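Local coordinates for protein sulfite dehydrogenase (Paracoccus pantotrophus, PDB 2XTS) that oxidises protein-bound sulfane sulfur as the molybdenum-cofactor subunit of the molybdohaem enzyme SoxCD, a complex with a cytochrome partner in the bacterial Sox system, at residues Thr269-Gln274 against Gly282-Ser287; Glu337-Ser342 against Thr375-Ala380. All blocks are in the same frame, centred on the assembly; numbering follows the deposited sequence. Where two conformers were deposited one is given.

Interaction 1. Residues Thr269-Gln274 against Gly282-Ser287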
loop_
_atom_site.group_PDB
_atom_site.type_symbol
_atom_site.label_atom_id
_atom_site.label_comp_id
_atom_site.label_asym_id
_atom_site.label_seq_id
_atom_site.Cartn_x
_atom_site.Cartn_y
_atom_site.Cartn_z
ATOM N N THR A 269 -17.900 -2.113 -7.597
ATOM C CA THR A 269 -17.729 -1.194 -6.473
ATOM C C THR A 269 -18.294 0.184 -6.757
ATOM O O THR A 269 -18.625 0.900 -5.828
ATOM C CB THR A 269 -16.251 -1.124 -6.058
ATOM O OG1 THR A 269 -15.450 -0.723 -7.173
ATOM C CG2 THR A 269 -15.770 -2.498 -5.611
ATOM N N SER A 270 -18.413 0.544 -8.032
ATOM C CA SER A 270 -19.133 1.743 -8.389
ATOM C C SER A 270 -19.665 1.654 -9.803
ATOM O O SER A 270 -19.018 1.161 -10.677
ATOM C CB SER A 270 -18.264 2.978 -8.255
ATOM O OG SER A 270 -17.348 3.053 -9.318
ATOM N N PRO A 271 -20.921 2.094 -9.991
ATOM C CA PRO A 271 -21.906 2.520 -8.991
ATOM C C PRO A 271 -22.208 1.408 -7.994
ATOM O O PRO A 271 -22.096 0.228 -8.316
ATOM C CB PRO A 271 -23.167 2.826 -9.827
ATOM C CG PRO A 271 -22.727 2.939 -11.199
ATOM C CD PRO A 271 -21.500 2.079 -11.342
ATOM N N SER A 272 -22.591 1.808 -6.792
ATOM C CA SER A 272 -23.010 0.880 -5.749
ATOM C C SER A 272 -23.823 1.707 -4.746
ATOM O O SER A 272 -23.878 2.930 -4.868
ATOM C CB SER A 272 -21.803 0.172 -5.104
ATOM O OG SER A 272 -20.968 1.108 -4.432
ATOM N N PRO A 273 -24.432 1.072 -3.727
ATOM C CA PRO A 273 -25.314 1.882 -2.870
ATOM C C PRO A 273 -24.668 3.083 -2.175
ATOM O O PRO A 273 -25.331 4.094 -1.993
ATOM C CB PRO A 273 -25.834 0.867 -1.850
ATOM C CG PRO A 273 -25.863 -0.422 -2.650
ATOM C CD PRO A 273 -24.611 -0.375 -3.504
ATOM N N GLN A 274 -23.399 2.974 -1.788
ATOM C CA GLN A 274 -22.675 4.078 -1.179
ATOM C C GLN A 274 -22.079 5.026 -2.208
ATOM O O GLN A 274 -21.445 5.996 -1.816
ATOM C CB GLN A 274 -21.523 3.533 -0.324
ATOM C CG GLN A 274 -21.934 2.716 0.891
ATOM C CD GLN A 274 -20.811 1.818 1.347
ATOM O OE1 GLN A 274 -20.470 0.853 0.658
ATOM N NE2 GLN A 274 -20.201 2.143 2.502
ATOM N N GLY A 282 -24.800 10.452 -19.321
ATOM C CA GLY A 282 -23.586 10.540 -20.114
ATOM C C GLY A 282 -22.549 9.528 -19.640
ATOM O O GLY A 282 -22.874 8.527 -18.996
ATOM N N PRO A 283 -21.274 9.785 -19.943
ATOM C CA PRO A 283 -20.194 8.873 -19.553
ATOM C C PRO A 283 -20.243 8.448 -18.087
ATOM O O PRO A 283 -20.391 9.275 -17.187
ATOM C CB PRO A 283 -18.944 9.700 -19.812
ATOM C CG PRO A 283 -19.348 10.601 -20.935
ATOM C CD PRO A 283 -20.771 10.954 -20.686
ATOM N N LEU A 284 -20.080 7.154 -17.870
ATOM C CA LEU A 284 -20.117 6.553 -16.541
ATOM C C LEU A 284 -19.094 5.448 -16.500
ATOM O O LEU A 284 -19.087 4.574 -17.375
ATOM C CB LEU A 284 -21.511 5.970 -16.274
ATOM C CG LEU A 284 -21.773 5.314 -14.926
ATOM C CD1 LEU A 284 -21.735 6.316 -13.796
ATOM C CD2 LEU A 284 -23.096 4.595 -14.958
ATOM N N VAL A 285 -18.245 5.472 -15.467
ATOM C CA VAL A 285 -17.301 4.385 -15.222
ATOM C C VAL A 285 -17.943 3.328 -14.324
ATOM O O VAL A 285 -18.433 3.624 -13.236
ATOM C CB VAL A 285 -16.024 4.914 -14.543
ATOM C CG1 VAL A 285 -15.122 3.730 -14.121
ATOM C CG2 VAL A 285 -15.291 5.918 -15.482
ATOM N N ILE A 286 -17.984 2.097 -14.810
ATOM C CA ILE A 286 -18.280 0.939 -13.973
ATOM C C ILE A 286 -16.946 0.343 -13.557
ATOM O O ILE A 286 -16.134 -0.013 -14.401
ATOM C CB ILE A 286 -19.163 -0.117 -14.698
ATOM C CG1 ILE A 286 -20.501 0.552 -15.092
ATOM C CG2 ILE A 286 -19.300 -1.362 -13.832
ATOM C CD1 ILE A 286 -21.435 -0.338 -15.845
ATOM N N SER A 287 -16.712 0.277 -12.248
ATOM C CA SER A 287 -15.450 -0.229 -11.695
ATOM C C SER A 287 -15.757 -1.372 -10.743
ATOM O O SER A 287 -16.770 -1.330 -10.054
ATOM C CB SER A 287 -14.752 0.881 -10.913
ATOM O OG SER A 287 -13.509 0.464 -10.412
#

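Interaction 2. Residues Glu337-Ser342 against Thr375-Ala380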
loop_
_atom_site.group_PDB
_atom_site.type_symbol
_atom_site.label_atom_id
_atom_site.label_comp_id
_atom_site.label_asym_id
_atom_site.label_seq_id
_atom_site.Cartn_x
_atom_site.Cartn_y
_atom_site.Cartn_z
ATOM N N GLU A 337 -33.195 3.031 -15.795
ATOM C CA GLU A 337 -32.898 2.099 -14.736
ATOM C C GLU A 337 -32.012 0.983 -15.263
ATOM O O GLU A 337 -32.130 0.581 -16.403
ATOM C CB GLU A 337 -34.191 1.525 -14.175
ATOM C CG GLU A 337 -35.046 2.505 -13.401
ATOM C CD GLU A 337 -36.238 1.845 -12.715
ATOM O OE1 GLU A 337 -36.253 0.607 -12.558
ATOM O OE2 GLU A 337 -37.182 2.575 -12.356
ATOM N N MET A 338 -31.120 0.466 -14.417
ATOM C CA MET A 338 -30.269 -0.647 -14.790
ATOM C C MET A 338 -30.252 -1.670 -13.673
ATOM O O MET A 338 -30.524 -1.333 -12.514
ATOM C CB MET A 338 -28.828 -0.200 -15.091
ATOM C CG MET A 338 -28.705 0.826 -16.204
ATOM S SD MET A 338 -27.001 1.263 -16.563
ATOM C CE MET A 338 -26.563 2.238 -15.119
ATOM N N LEU A 339 -29.964 -2.912 -14.043
ATOM C CA LEU A 339 -29.680 -3.968 -13.086
ATOM C C LEU A 339 -28.264 -4.436 -13.363
ATOM O O LEU A 339 -28.010 -5.265 -14.238
ATOM C CB LEU A 339 -30.689 -5.105 -13.204
ATOM C CG LEU A 339 -32.095 -4.775 -12.699
ATOM C CD1 LEU A 339 -33.066 -5.839 -13.209
ATOM C CD2 LEU A 339 -32.161 -4.626 -11.176
ATOM N N LEU A 340 -27.328 -3.889 -12.597
ATOM C CA LEU A 340 -25.913 -4.152 -12.848
ATOM C C LEU A 340 -25.489 -5.454 -12.201
ATOM O O LEU A 340 -25.815 -5.705 -11.040
ATOM C CB LEU A 340 -25.028 -3.040 -12.271
ATOM C CG LEU A 340 -25.249 -1.612 -12.740
ATOM C CD1 LEU A 340 -24.311 -0.690 -12.008
ATOM C CD2 LEU A 340 -25.067 -1.508 -14.248
ATOM N N GLN A 341 -24.713 -6.248 -12.933
ATOM C CA GLN A 341 -24.105 -7.458 -12.407
ATOM C C GLN A 341 -22.717 -7.632 -12.996
ATOM O O GLN A 341 -22.461 -7.196 -14.128
ATOM C CB GLN A 341 -24.922 -8.686 -12.786
ATOM C CG GLN A 341 -26.327 -8.737 -12.240
ATOM C CD GLN A 341 -27.044 -10.012 -12.591
ATOM O OE1 GLN A 341 -26.722 -10.674 -13.568
ATOM N NE2 GLN A 341 -28.020 -10.375 -11.756
ATOM N N SER A 342 -21.842 -8.294 -12.245
ATOM C CA SER A 342 -20.571 -8.720 -12.755
ATOM C C SER A 342 -20.410 -10.219 -12.519
ATOM O O SER A 342 -20.903 -10.770 -11.518
ATOM C CB SER A 342 -19.432 -7.923 -12.139
ATOM O OG SER A 342 -19.372 -8.043 -10.729
ATOM N N THR A 375 -26.255 -8.076 -7.622
ATOM C CA THR A 375 -27.026 -7.200 -8.489
ATOM C C THR A 375 -27.193 -5.846 -7.820
ATOM O O THR A 375 -27.536 -5.763 -6.632
ATOM C CB THR A 375 -28.419 -7.769 -8.723
ATOM O OG1 THR A 375 -28.316 -9.115 -9.205
ATOM C CG2 THR A 375 -29.223 -6.941 -9.730
ATOM N N TRP A 376 -26.962 -4.780 -8.584
ATOM C CA TRP A 376 -27.318 -3.430 -8.150
ATOM C C TRP A 376 -28.458 -2.888 -9.012
ATOM O O TRP A 376 -28.372 -2.887 -10.253
ATOM C CB TRP A 376 -26.172 -2.420 -8.299
ATOM C CG TRP A 376 -24.904 -2.732 -7.586
ATOM C CD1 TRP A 376 -23.662 -2.647 -8.138
ATOM C CD2 TRP A 376 -24.701 -3.155 -6.214
ATOM N NE1 TRP A 376 -22.710 -2.978 -7.217
ATOM C CE2 TRP A 376 -23.316 -3.290 -6.030
ATOM C CE3 TRP A 376 -25.546 -3.385 -5.124
ATOM C CZ2 TRP A 376 -22.766 -3.697 -4.827
ATOM C CZ3 TRP A 376 -24.998 -3.773 -3.926
ATOM C CH2 TRP A 376 -23.632 -3.928 -3.786
ATOM N N TRP A 377 -29.499 -2.409 -8.350
ATOM C CA TRP A 377 -30.558 -1.677 -9.043
ATOM C C TRP A 377 -30.207 -0.197 -9.071
ATOM O O TRP A 377 -30.198 0.452 -8.045
ATOM C CB TRP A 377 -31.893 -1.919 -8.348
ATOM C CG TRP A 377 -33.071 -1.228 -8.956
ATOM C CD1 TRP A 377 -33.280 -0.934 -10.259
ATOM C CD2 TRP A 377 -34.241 -0.805 -8.256
ATOM N NE1 TRP A 377 -34.519 -0.344 -10.429
ATOM C CE2 TRP A 377 -35.135 -0.274 -9.212
ATOM C CE3 TRP A 377 -34.639 -0.863 -6.917
ATOM C CZ2 TRP A 377 -36.383 0.242 -8.862
ATOM C CZ3 TRP A 377 -35.890 -0.340 -6.566
ATOM C CH2 TRP A 377 -36.739 0.200 -7.537
ATOM N N VAL A 378 -29.903 0.306 -10.268
ATOM C CA VAL A 378 -29.657 1.728 -10.477
ATOM C C VAL A 378 -30.974 2.353 -10.899
ATOM O O VAL A 378 -31.545 1.985 -11.915
ATOM C CB VAL A 378 -28.584 1.984 -11.555
ATOM C CG1 VAL A 378 -28.356 3.486 -11.772
ATOM C CG2 VAL A 378 -27.267 1.307 -11.186
ATOM N N LYS A 379 -31.437 3.298 -10.108
ATOM C CA LYS A 379 -32.720 3.959 -10.329
ATOM C C LYS A 379 -32.532 5.211 -11.182
ATOM O O LYS A 379 -31.420 5.686 -11.376
ATOM C CB LYS A 379 -33.405 4.279 -8.993
ATOM C CG LYS A 379 -33.681 3.008 -8.187
ATOM C CD LYS A 379 -34.391 3.234 -6.868
ATOM C CE LYS A 379 -33.456 3.720 -5.800
ATOM N NZ LYS A 379 -34.144 3.768 -4.486
ATOM N N ALA A 380 -33.642 5.764 -11.660
ATOM C CA ALA A 380 -33.616 6.946 -12.507
ATOM C C ALA A 380 -33.022 8.192 -11.858
ATOM O O ALA A 380 -32.529 9.068 -12.552
ATOM C CB ALA A 380 -35.017 7.242 -13.009
HETATM O O HOH W 1 -36.266 4.714 -11.204
#

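Interaction 1. Residues Thr269-Gln274 against Gly282-Ser287
The carbonyl oxygen of Ser287 is gripped by two backbone N-H groups. Thr269 N reaches Ser287 O at 2.8 Å on a lone pair in the carbonyl plane, though its N-H is bent to 136°. Ser270 N approaches the same Ser287 O at 3.2 Å, nearly straight at its hydrogen but from above the carbonyl plane. With two successive residues facing one, this is a classic beta bulge, placed where strand 265-270 of the hairpin ends. The antiparallel pair Ser270-Ser287 is completed by Ser287 N, which donates to Ser270 O at 2.9 Å, nearly along the C=O axis. The CA-H of Ile286 leans on Ser270 O as well. Thr269 OG1 sits in the crowded position between backbone N and carbonyl carbon (chi1 57°), which brings it to 3.2 Å from Ser287 O; its stronger partner is Arg326 NH1 from strand 325-333. The same Arg326 NH1 bonds Ser287 OG, the latter also hydrogen-bonded to Glu62 OE1. Beyond the bulge a cis peptide bond precedes Pro271 and turns the chain out of the strand. The proline ring then meets Leu284 tip to tip, Pro271 CG to Leu284 CD2 at 4.1 Å, and crosses Ile286 obliquely through CD against CG1. Ser272 OG reaches back to Thr269 O at 2.7 Å, from above that carbonyl plane. Because Ser287 O accepts from both Thr269 N and Ser270 N, the bulge leaves each of these N-H groups with a backbone acceptor; the two donors would probably also polarise that carbonyl.

Interaction 2. Residues Glu337-Ser342 against Thr375-Ala380
Glu337 has CG anti to the carbonyl carbon (chi1 -69°) and runs extended, while Trp377 has CG anti to its backbone N (chi1 -180°); the two side chains therefore lie alongside each other. They flank one end of an antiparallel strand pair, 338-342 with 375-378, in the beta sheet of the C-terminal, E-set-like region. Trp377 NE1 donates to Glu337 OE1 at 2.9 Å. The oxygen lies in the indole plane, yet the donor stands above the carboxylate plane. Lys379 CG rests over the centre of one indole face, 3.7 Å above its plane, and its NZ forms a salt bridge with Glu385. Hydrogen-bonded pairs Met338-Val378 and Leu340-Trp376 alternate with the non-hydrogen-bonded pair Leu339-Trp377. On the face of Met338 and Leu340, Leu340 CD1 packs against Val378 CG2 at 3.7 Å and Met338 CE reaches Val378 CG1. On the other face the Leu339 side chain crosses that of Trp377 obliquely, with Leu339 CD2 3.9 Å from Trp377 CB; Leu339 and Trp377 also pack on Val172 and Ile174 of a cytochrome chain. A leucine in place of Trp377 would lose the N-H that holds Glu337 OE1 and would probably weaken the packing on that cytochrome chain. At the opposite end Gln341 NE2 bonds Thr375 OG1 at 2.9 Å. The carboxylate's second oxygen, Glu337 OE2, accepts from a water at 2.6 Å, and that water accepts from Ala380 N.

Overall arrangement
From the N terminus, strand 265-270 follows the molybdopterin-binding region. Interaction 1 closes the hairpin of strands 265-270 and 282-291, with seven residues separating its segments. The chain then runs through three more strands before interaction 2 closes a longer excursion of 32 residues, which includes helix 355-362. The two closures follow in series, neither enclosing nor crossing the other. Both reach the same antiparallel sheet, near its two ends in strand order, yet their centres lie about 10 Å apart, consistent with a sheet that folds over. Trp376 is the main link: its ring packs against Pro271, Ser272 and Pro273, and its NE1 bonds Ile268 O, tying strand 375-378 to the first hairpin; Pro271 also meets Leu340.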